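Local coordinates for protein putative pyridoxal phosphate-dependent transferase (Clostridium difficile, PDB 4DQ6) that binds pyridoxal-5'-phosphate and belongs to the class I and II aminotransferase family of PLP-dependent enzymes, its own role being only putatively assigned, at residues Met42-Ala47 against Asn371-Arg376; Leu337-Leu342 against Gly363-Gln368. All coordinates share one frame; numbering follows the deposited sequence.

The two contacts lie about 26 Å apart, centre to centre, and are tied together by strand 367-371 of the four-stranded antiparallel sheet. Contact 2 is at the start of this strand, where the turn leading into it meets the first turn of helix 339-350; contact 1 is at its far end, where the chain leaves Asn-371 for helix 376-390 and passes the loop that follows strand 35-36. Along the chain the order is 42-47, 337-342, 363-368, 371-376. The strand is thus held at its start by a neighbouring helix, in a local, partly buried contact, and at its end by an N-terminal loop, so that buried contact 1 joins distant parts of the chain.

Contact 1 of 2, residues Met42-Ala47 against Asn371-Arg376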
# COMPACT_ATOMS: atom_id res chain seq x y z
N MET A 42 16.55 8.41 -7.07
CA MET A 42 17.44 9.40 -7.62
C MET A 42 17.64 10.55 -6.66
O MET A 42 16.72 10.91 -5.90
CB MET A 42 16.84 9.98 -8.91
CG MET A 42 16.28 9.01 -9.95
SD MET A 42 15.73 10.10 -11.36
CE MET A 42 14.97 8.81 -12.38
N ASP A 43 18.79 11.20 -6.72
CA ASP A 43 19.00 12.46 -5.97
C ASP A 43 18.71 13.66 -6.85
O ASP A 43 19.50 14.66 -6.95
CB ASP A 43 20.40 12.53 -5.42
CG ASP A 43 20.63 11.56 -4.28
OD1 ASP A 43 20.08 11.78 -3.18
OD2 ASP A 43 21.36 10.57 -4.48
N PHE A 44 17.56 13.57 -7.48
CA PHE A 44 17.01 14.62 -8.28
C PHE A 44 15.59 14.97 -7.85
O PHE A 44 14.86 14.16 -7.42
CB PHE A 44 16.94 14.25 -9.73
CG PHE A 44 18.25 14.01 -10.39
CD1 PHE A 44 19.33 14.87 -10.25
CD2 PHE A 44 18.36 12.93 -11.21
CE1 PHE A 44 20.54 14.56 -10.88
CE2 PHE A 44 19.53 12.64 -11.89
CZ PHE A 44 20.64 13.46 -11.69
N LYS A 45 15.20 16.22 -7.97
CA LYS A 45 13.81 16.62 -7.79
C LYS A 45 12.90 15.96 -8.79
O LYS A 45 13.31 15.67 -9.91
CB LYS A 45 13.67 18.13 -7.93
CG LYS A 45 14.29 18.86 -6.76
CD LYS A 45 14.06 20.33 -6.90
CE LYS A 45 14.67 21.02 -5.71
NZ LYS A 45 14.58 22.46 -6.01
N ALA A 46 11.66 15.71 -8.42
CA ALA A 46 10.69 15.18 -9.37
C ALA A 46 10.43 16.21 -10.42
O ALA A 46 10.65 17.40 -10.18
CB ALA A 46 9.35 14.85 -8.66
N ALA A 47 9.92 15.82 -11.55
CA ALA A 47 9.55 16.72 -12.61
C ALA A 47 8.59 17.81 -12.14
O ALA A 47 7.74 17.58 -11.30
CB ALA A 47 8.91 15.98 -13.76
N ASN A 371 24.75 3.65 -8.33
CA ASN A 371 23.65 4.49 -8.75
C ASN A 371 24.08 5.83 -9.32
O ASN A 371 24.61 6.64 -8.56
CB ASN A 371 22.66 4.64 -7.60
CG ASN A 371 21.43 5.45 -7.96
OD1 ASN A 371 21.41 6.21 -8.93
ND2 ASN A 371 20.44 5.38 -7.08
N LEU A 372 23.88 6.06 -10.62
CA LEU A 372 24.33 7.29 -11.30
C LEU A 372 23.28 8.34 -11.48
O LEU A 372 23.52 9.35 -12.19
CB LEU A 372 25.00 6.91 -12.63
CG LEU A 372 26.53 6.80 -12.58
CD1 LEU A 372 26.99 5.84 -11.48
CD2 LEU A 372 27.08 6.43 -13.97
N ALA A 373 22.11 8.19 -10.88
CA ALA A 373 21.02 9.17 -10.98
C ALA A 373 21.20 10.18 -9.88
O ALA A 373 20.43 10.26 -8.91
CB ALA A 373 19.63 8.48 -10.88
N CYS A 374 22.27 10.98 -10.03
CA CYS A 374 22.60 11.98 -9.01
C CYS A 374 23.35 13.12 -9.72
O CYS A 374 23.85 12.93 -10.83
CB CYS A 374 23.45 11.41 -7.90
SG CYS A 374 25.05 10.77 -8.43
N PRO A 375 23.48 14.28 -9.10
CA PRO A 375 24.25 15.34 -9.75
C PRO A 375 25.67 14.92 -10.10
O PRO A 375 26.30 14.17 -9.36
CB PRO A 375 24.22 16.48 -8.71
CG PRO A 375 22.94 16.27 -7.98
CD PRO A 375 22.79 14.78 -7.89
N ARG A 376 26.21 15.49 -11.19
CA ARG A 376 27.57 15.26 -11.57
C ARG A 376 28.55 15.43 -10.43
O ARG A 376 29.48 14.64 -10.27
CB ARG A 376 27.97 16.16 -12.77
CG ARG A 376 29.40 15.95 -13.25
CD ARG A 376 29.73 14.54 -13.72
NE ARG A 376 28.90 14.24 -14.86
CZ ARG A 376 29.17 14.56 -16.11
NH1 ARG A 376 30.27 15.23 -16.44
NH2 ARG A 376 28.27 14.31 -17.05
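Met-42 and Asp-43 run past Ala-373 and Cys-374 as irregular chain, joined by one backbone hydrogen bond from Asp-43 N to Ala-373 O (2.9 Å). The same carbonyl oxygen receives a CA-H...O contact from Met-42 CA and lies over one face of the Phe-44 ring, offset toward its rim. Met-42 presses CG on Ala-373 CB at 3.5 Å; beyond CG its chain is extended and puts SD at the edge of the Phe-44 ring, in its plane. Phe-44, with CG anti to its carbonyl carbon (chi1 -64°), sends the far end of its ring to the backbone of 373-375: CZ is 3.4 Å from Cys-374 O, and CE1 is equally near Pro-375 N. Pro-375 CD also rests on Asp-43 O at 3.4 Å. The Asp-43 carboxylate is engaged by Lys-21 and Arg-14 in salt bridges and by Trp-22 in a hydrogen bond, which should stabilise its negative charge in this buried place. Asn-371 OD1 accepts from Ala-373 N, and its ND2 bonds Val-39 O and Asp-41 O, tying the end of strand 367-371 to the chain just ahead of Met-42. An Asx turn running into an inverse gamma turn centred on Ala-373 thus leads from strand 367-371 to helix 376-390, with Pro-375 as its N-cap.

Contact 2 of 2, residues Leu337-Leu342 against Gly363-Gln368; sequences LSDEEL and GGSGYQ
The N-terminal turn of helix 339-350 meets a type II beta turn, Gly-364 to Tyr-367, that leads into strand 367-371, and the Asp-339 carboxylate joins them. Each oxygen of the carboxylate takes its own donor. OD1 accepts from Gly-366 N at 2.8 Å through its syn lone pair, with an N-H...O angle of 148°; OD2 accepts from Ser-365 OG at 2.7 Å, on the syn side but 29° out of the carboxylate plane. Two bonds on different oxygens fix the rotation of the group. A water donates to OD1 of Asp-339 and, at 2.7 Å, to Tyr-367 O, extending the link to the strand; Gln-368 NE2 donates weakly to it. Deeper in, Leu-342 and Gln-368 meet tip to tip, Leu-342 CD2 lying 3.5 Å from Gln-368 NE2, and both side chains also touch Phe-332. The helix start is held by a capping box: Glu-341 N donates to Ser-338 OG at 3.0 Å and Ser-338 N donates to Glu-341 OE1, which it meets from above the carboxylate plane. Gly-366, with phi of 89°, occupies the third position of the beta turn, closed by Tyr-367 N to Gly-364 O. The arrangement is a capped helix start whose first-turn aspartate grips the type II turn before a strand of the antiparallel sheet.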
# COMPACT_ATOMS: atom_id res chain seq x y z
N LEU A 337 40.72 -9.00 -3.93
CA LEU A 337 40.12 -9.00 -2.61
C LEU A 337 38.94 -9.96 -2.61
O LEU A 337 38.32 -10.20 -3.65
CB LEU A 337 39.68 -7.59 -2.21
CG LEU A 337 40.78 -6.53 -2.26
CD1 LEU A 337 40.28 -5.19 -1.72
CD2 LEU A 337 41.99 -6.98 -1.45
N SER A 338 38.65 -10.52 -1.44
CA SER A 338 37.40 -11.22 -1.23
C SER A 338 36.29 -10.18 -1.24
O SER A 338 36.54 -8.99 -1.04
CB SER A 338 37.38 -11.97 0.10
OG SER A 338 37.36 -11.05 1.17
N ASP A 339 35.07 -10.66 -1.45
CA ASP A 339 33.89 -9.82 -1.42
C ASP A 339 33.79 -9.10 -0.09
O ASP A 339 33.47 -7.93 -0.03
CB ASP A 339 32.64 -10.65 -1.63
CG ASP A 339 32.40 -11.03 -3.09
OD1 ASP A 339 32.80 -10.26 -4.00
OD2 ASP A 339 31.78 -12.09 -3.33
N GLU A 340 34.04 -9.84 0.99
CA GLU A 340 34.00 -9.25 2.33
C GLU A 340 35.05 -8.13 2.50
O GLU A 340 34.76 -7.06 3.06
CB GLU A 340 34.20 -10.36 3.37
N GLU A 341 36.27 -8.37 2.02
CA GLU A 341 37.37 -7.39 2.11
C GLU A 341 37.04 -6.12 1.31
O GLU A 341 37.34 -5.01 1.71
CB GLU A 341 38.68 -8.00 1.58
CG GLU A 341 39.30 -9.00 2.55
CD GLU A 341 40.35 -9.95 1.95
OE1 GLU A 341 40.59 -10.01 0.71
OE2 GLU A 341 40.95 -10.68 2.77
N LEU A 342 36.47 -6.32 0.13
CA LEU A 342 36.09 -5.19 -0.74
C LEU A 342 34.99 -4.34 -0.09
O LEU A 342 35.05 -3.10 -0.05
CB LEU A 342 35.65 -5.75 -2.10
CG LEU A 342 35.19 -4.72 -3.13
CD1 LEU A 342 36.32 -3.74 -3.38
CD2 LEU A 342 34.74 -5.47 -4.39
N GLY A 363 27.06 -14.99 -10.00
CA GLY A 363 27.64 -14.09 -10.97
C GLY A 363 27.86 -12.71 -10.41
O GLY A 363 28.46 -11.87 -11.11
N GLY A 364 27.40 -12.42 -9.20
CA GLY A 364 27.65 -11.10 -8.63
C GLY A 364 28.98 -10.93 -7.91
O GLY A 364 29.41 -9.82 -7.67
N SER A 365 29.63 -12.05 -7.54
CA SER A 365 30.87 -11.94 -6.77
C SER A 365 31.89 -11.06 -7.50
O SER A 365 32.07 -11.18 -8.69
CB SER A 365 31.47 -13.32 -6.53
OG SER A 365 32.56 -13.15 -5.65
N GLY A 366 32.52 -10.15 -6.76
CA GLY A 366 33.55 -9.31 -7.33
C GLY A 366 33.01 -8.01 -7.92
O GLY A 366 33.80 -7.12 -8.23
N TYR A 367 31.68 -7.87 -8.05
CA TYR A 367 31.08 -6.68 -8.61
C TYR A 367 30.52 -5.77 -7.52
O TYR A 367 30.27 -6.21 -6.41
CB TYR A 367 29.91 -7.08 -9.52
CG TYR A 367 30.35 -7.49 -10.90
CD1 TYR A 367 30.67 -8.80 -11.18
CD2 TYR A 367 30.37 -6.56 -11.95
CE1 TYR A 367 31.07 -9.16 -12.45
CE2 TYR A 367 30.77 -6.95 -13.23
CZ TYR A 367 31.09 -8.22 -13.46
OH TYR A 367 31.42 -8.54 -14.78
N GLN A 368 30.32 -4.50 -7.88
CA GLN A 368 29.51 -3.56 -7.11
C GLN A 368 28.64 -2.80 -8.08
O GLN A 368 29.05 -2.50 -9.20
CB GLN A 368 30.39 -2.51 -6.38
CG GLN A 368 31.43 -3.13 -5.47
CD GLN A 368 30.87 -3.55 -4.10
OE1 GLN A 368 30.04 -2.82 -3.54
NE2 GLN A 368 31.40 -4.65 -3.53
O HOH W 1 32.05 -7.46 -4.74